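PDB 3WQC: D-threo-3-hydroxyaspartate dehydratase from Delftia, which catalyses the pyridoxal-phosphate-dependent dehydration and deamination of D-threo-3-hydroxyaspartate to oxaloacetate and ammonia. Local coordinates for residues 51-56 with 73-78. Sequence-based numbering, arbitrary orientation.
Sequences HVKTSK and TVSTLK. With PLP (pyridoxal-5'-phosphate), chain J.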
ATOM      1  N   HIS B  51     -11.185   7.535 -14.911  1.00 11.91           N
ATOM      2  CA  HIS B  51     -11.002   6.308 -14.076  1.00 12.27           C
ATOM      3  C   HIS B  51     -10.796   6.716 -12.639  1.00 11.03           C
ATOM      4  O   HIS B  51      -9.782   7.342 -12.317  1.00 13.75           O
ATOM      5  CB  HIS B  51      -9.794   5.488 -14.616  1.00 11.11           C
ATOM      6  CG  HIS B  51      -9.974   4.053 -14.252  1.00 10.68           C
ATOM      7  ND1 HIS B  51     -10.334   3.659 -12.955  1.00 10.09           N
ATOM      8  CD2 HIS B  51      -9.901   2.876 -15.029  1.00 11.76           C
ATOM      9  CE1 HIS B  51     -10.539   2.331 -12.948  1.00 10.09           C
ATOM     10  NE2 HIS B  51     -10.217   1.848 -14.202  1.00 12.22           N
ATOM     11  N   VAL B  52     -11.758   6.388 -11.783  1.00 10.39           N
ATOM     12  CA  VAL B  52     -11.706   6.820 -10.380  1.00 12.71           C
ATOM     13  C   VAL B  52     -10.822   5.908  -9.542  1.00 11.76           C
ATOM     14  O   VAL B  52     -10.719   6.172  -8.344  1.00 13.39           O
ATOM     15  CB  VAL B  52     -13.137   6.929  -9.758  1.00 13.00           C
ATOM     16  CG1 VAL B  52     -13.927   8.011 -10.518  1.00 15.88           C
ATOM     17  CG2 VAL B  52     -13.876   5.583  -9.705  1.00 14.74           C
ATOM     18  N   LYS B  53     -10.134   4.924 -10.131  1.00 10.93           N
ATOM     19  CA  LYS B  53      -9.321   4.063  -9.277  1.00 12.02           C
ATOM     20  C   LYS B  53      -8.160   4.850  -8.668  1.00 11.02           C
ATOM     21  O   LYS B  53      -7.587   4.414  -7.637  1.00 13.03           O
ATOM     22  CB  LYS B  53      -8.774   2.873 -10.011  1.00 12.46           C
ATOM     23  CG  LYS B  53      -7.651   3.181 -10.991  1.00 14.47           C
ATOM     24  CD  LYS B  53      -7.298   1.839 -11.665  1.00 18.08           C
ATOM     25  CE  LYS B  53      -6.072   2.090 -12.487  1.00 23.82           C
ATOM     26  NZ  LYS B  53      -6.187   1.595 -13.880  1.00 17.80           N
ATOM     27  N   THR B  54      -7.808   6.040  -9.215  1.00 11.53           N
ATOM     28  CA  THR B  54      -6.663   6.807  -8.686  1.00 11.57           C
ATOM     29  C   THR B  54      -7.127   7.448  -7.341  1.00 11.05           C
ATOM     30  O   THR B  54      -6.250   7.474  -6.409  1.00 13.55           O
ATOM     31  CB  THR B  54      -6.338   7.943  -9.675  1.00 12.85           C
ATOM     32  OG1 THR B  54      -5.771   7.280 -10.836  1.00 15.62           O
ATOM     33  CG2 THR B  54      -5.307   8.917  -9.115  1.00 15.45           C
ATOM     34  N   SER B  55      -8.363   7.982  -7.210  1.00 11.92           N
ATOM     35  CA  SER B  55      -8.713   8.704  -5.968  1.00 11.20           C
ATOM     36  C   SER B  55      -9.728   7.966  -5.164  1.00 11.44           C
ATOM     37  O   SER B  55      -9.768   8.096  -3.929  1.00 12.51           O
ATOM     38  CB  SER B  55      -9.343  10.103  -6.335  1.00 13.90           C
ATOM     39  OG  SER B  55     -10.690   9.960  -6.839  1.00 16.36           O
ATOM     40  N   LYS B  56     -10.625   7.198  -5.826  1.00 12.18           N
ATOM     41  CA  LYS B  56     -11.784   6.561  -5.165  1.00 11.93           C
ATOM     42  C   LYS B  56     -12.462   7.536  -4.147  1.00 12.61           C
ATOM     43  O   LYS B  56     -12.973   7.104  -3.098  1.00 12.36           O
ATOM     44  CB  LYS B  56     -11.422   5.223  -4.434  1.00 11.84           C
ATOM     45  CG  LYS B  56     -10.715   4.276  -5.400  1.00 12.36           C
ATOM     46  CD  LYS B  56     -10.588   2.891  -4.717  1.00 12.82           C
ATOM     47  CE  LYS B  56      -9.744   2.006  -5.607  1.00 12.89           C
ATOM     48  NZ  LYS B  56      -9.654   0.665  -4.955  1.00 12.64           N
ATOM     49  N   THR B  73     -15.117   5.204 -14.945  1.00 10.04           N
ATOM     50  CA  THR B  73     -14.582   3.837 -15.012  1.00 10.43           C
ATOM     51  C   THR B  73     -14.170   3.470 -13.602  1.00 10.41           C
ATOM     52  O   THR B  73     -13.605   4.324 -12.854  1.00 11.28           O
ATOM     53  CB  THR B  73     -13.300   3.764 -15.887  1.00 10.25           C
ATOM     54  OG1 THR B  73     -13.540   4.476 -17.129  1.00 12.72           O
ATOM     55  CG2 THR B  73     -12.973   2.322 -16.246  1.00 11.37           C
ATOM     56  N   VAL B  74     -14.449   2.222 -13.197  1.00  9.92           N
ATOM     57  CA  VAL B  74     -14.088   1.769 -11.850  1.00 10.43           C
ATOM     58  C   VAL B  74     -13.245   0.489 -12.010  1.00 10.98           C
ATOM     59  O   VAL B  74     -13.340  -0.262 -13.006  1.00 10.63           O
ATOM     60  CB  VAL B  74     -15.303   1.453 -10.937  1.00 10.12           C
ATOM     61  CG1 VAL B  74     -16.059   2.785 -10.727  1.00 10.71           C
ATOM     62  CG2 VAL B  74     -16.224   0.381 -11.512  1.00 11.19           C
ATOM     63  N   SER B  75     -12.431   0.206 -10.968  1.00  9.45           N
ATOM     64  CA  SER B  75     -11.547  -0.980 -10.947  1.00  8.89           C
ATOM     65  C   SER B  75     -12.102  -2.103 -10.070  1.00  9.78           C
ATOM     66  O   SER B  75     -11.473  -3.174 -10.041  1.00 10.30           O
ATOM     67  CB  SER B  75     -10.133  -0.628 -10.521  1.00 10.06           C
ATOM     68  OG  SER B  75     -10.067  -0.304  -9.120  1.00 11.88           O
ATOM     69  N   THR B  76     -13.197  -1.878  -9.347  1.00  9.37           N
ATOM     70  CA  THR B  76     -13.787  -2.856  -8.436  1.00 10.52           C
ATOM     71  C   THR B  76     -15.299  -2.621  -8.373  1.00  9.98           C
ATOM     72  O   THR B  76     -15.724  -1.469  -8.594  1.00 10.56           O
ATOM     73  CB  THR B  76     -13.237  -2.746  -6.999  1.00  9.80           C
ATOM     74  OG1 THR B  76     -13.548  -1.438  -6.448  1.00 11.63           O
ATOM     75  CG2 THR B  76     -11.727  -2.972  -6.921  1.00 11.05           C
ATOM     76  N   LEU B  77     -16.073  -3.657  -8.043  1.00 10.69           N
ATOM     77  CA  LEU B  77     -17.512  -3.419  -7.832  1.00 12.11           C
ATOM     78  C   LEU B  77     -17.748  -2.596  -6.541  1.00 11.21           C
ATOM     79  O   LEU B  77     -18.794  -1.958  -6.464  1.00 12.82           O
ATOM     80  CB  LEU B  77     -18.360  -4.702  -7.887  1.00 12.17           C
ATOM     81  CG  LEU B  77     -18.377  -5.308  -9.289  1.00 12.86           C
ATOM     82  CD1 LEU B  77     -19.239  -6.558  -9.230  1.00 15.69           C
ATOM     83  CD2 LEU B  77     -18.918  -4.288 -10.324  1.00 14.87           C
ATOM     84  N   LYS B  78     -16.790  -2.582  -5.597  1.00 11.47           N
ATOM     85  CA  LYS B  78     -16.996  -1.726  -4.418  0.50 11.40           C
ATOM     86  C   LYS B  78     -17.016  -0.279  -4.859  1.00 11.09           C
ATOM     87  O   LYS B  78     -17.828   0.510  -4.353  1.00 12.68           O
ATOM     88  CB  LYS B  78     -15.924  -1.959  -3.350  0.50 12.74           C
ATOM     89  CG  LYS B  78     -16.237  -1.261  -2.002  0.50 16.76           C
ATOM     90  CD  LYS B  78     -15.072  -1.338  -1.002  0.50 18.21           C
ATOM     91  CE  LYS B  78     -15.469  -1.295   0.451  0.50 29.46           C
ATOM     92  NZ  LYS B  78     -14.386  -1.939   1.311  0.50 21.73           N
TER
HETATM   93  N1  PLP J 402      -8.324   2.105 -18.359  1.00 12.46           N
HETATM   94  C2  PLP J 402      -8.083   0.994 -17.635  1.00 11.46           C
HETATM   95  C2A PLP J 402      -8.675  -0.336 -18.041  1.00 13.68           C
HETATM   96  C3  PLP J 402      -7.261   1.099 -16.453  1.00 12.81           C
HETATM   97  O3  PLP J 402      -7.047   0.011 -15.729  1.00 15.43           O
HETATM   98  C4  PLP J 402      -6.716   2.390 -16.122  1.00 13.72           C
HETATM   99  C4A PLP J 402      -5.937   2.512 -14.934  1.00 21.05           C
HETATM  100  C5  PLP J 402      -7.028   3.510 -16.949  1.00 12.50           C
HETATM  101  C6  PLP J 402      -7.785   3.302 -18.111  1.00 12.80           C
HETATM  102  C5A PLP J 402      -6.477   4.882 -16.647  1.00 16.46           C
HETATM  103  O4P PLP J 402      -4.991   4.864 -16.863  1.00 15.07           O
HETATM  104  P   PLP J 402      -4.153   6.072 -16.227  1.00 13.99           P
HETATM  105  O1P PLP J 402      -4.907   7.278 -16.647  1.00 17.22           O
HETATM  106  O2P PLP J 402      -2.833   5.953 -16.904  1.00 15.05           O
HETATM  107  O3P PLP J 402      -4.145   5.948 -14.759  1.00 19.34           O
HETATM  108  O   HOH W   1      -8.205  -0.516  -7.076  1.00 11.73           O
HETATM  109  O   HOH W   2     -12.194  -0.441  -4.143  1.00 14.49           O
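H51 is the side chain to follow. CB starts beside the cofactor, with PLP C5A and T73 CB as its neighbours. CG lies anti to the backbone N (chi1 -154°), and the H51 and T73 side chains cross at about a right angle. T73 CB sits over one ring face in a CH-pi contact, 3.8 Å from the ring centroid. K53 CD lies over the opposite face, toward its rim, so the imidazole sits between the two side chains. H51 CD2 is squeezed between T73 CG2 and PLP C4, each 3.4 Å away. H51 ND1 accepts from K53 N at 3.1 Å, nearly in the ring plane, and this fixes the ring's rotation. H51 CE1 ends against the V74-S75 peptide, 3.5 Å from S75 N. T73 CG2 lies over the same face as T73 CB, close to NE2.

One beta bridge, H51 with T73, joins the backbones. V52 N donates to T73 O at 3.0 Å, nearly head-on to its carbonyl. Beyond it, V52 CG2 packs on V74 CG1.

K53 carries PLP through a covalent bond from NZ to C4A, the internal aldimine of this enzyme class. K53 CB rests on S75 OG at 3.5 Å. K56 reaches S75 OG and T76 OG1 through two waters, both accepting from NZ. S75 OG and T76 OG1 also hydrogen-bond E79.

The contact lies in the alanine racemase-type TIM barrel. The loop after strand 47-48 carries the cofactor lysine and leads into helix 58-66. It packs against the end of strand 72-74; two residues on, T76 N-caps helix 77-85.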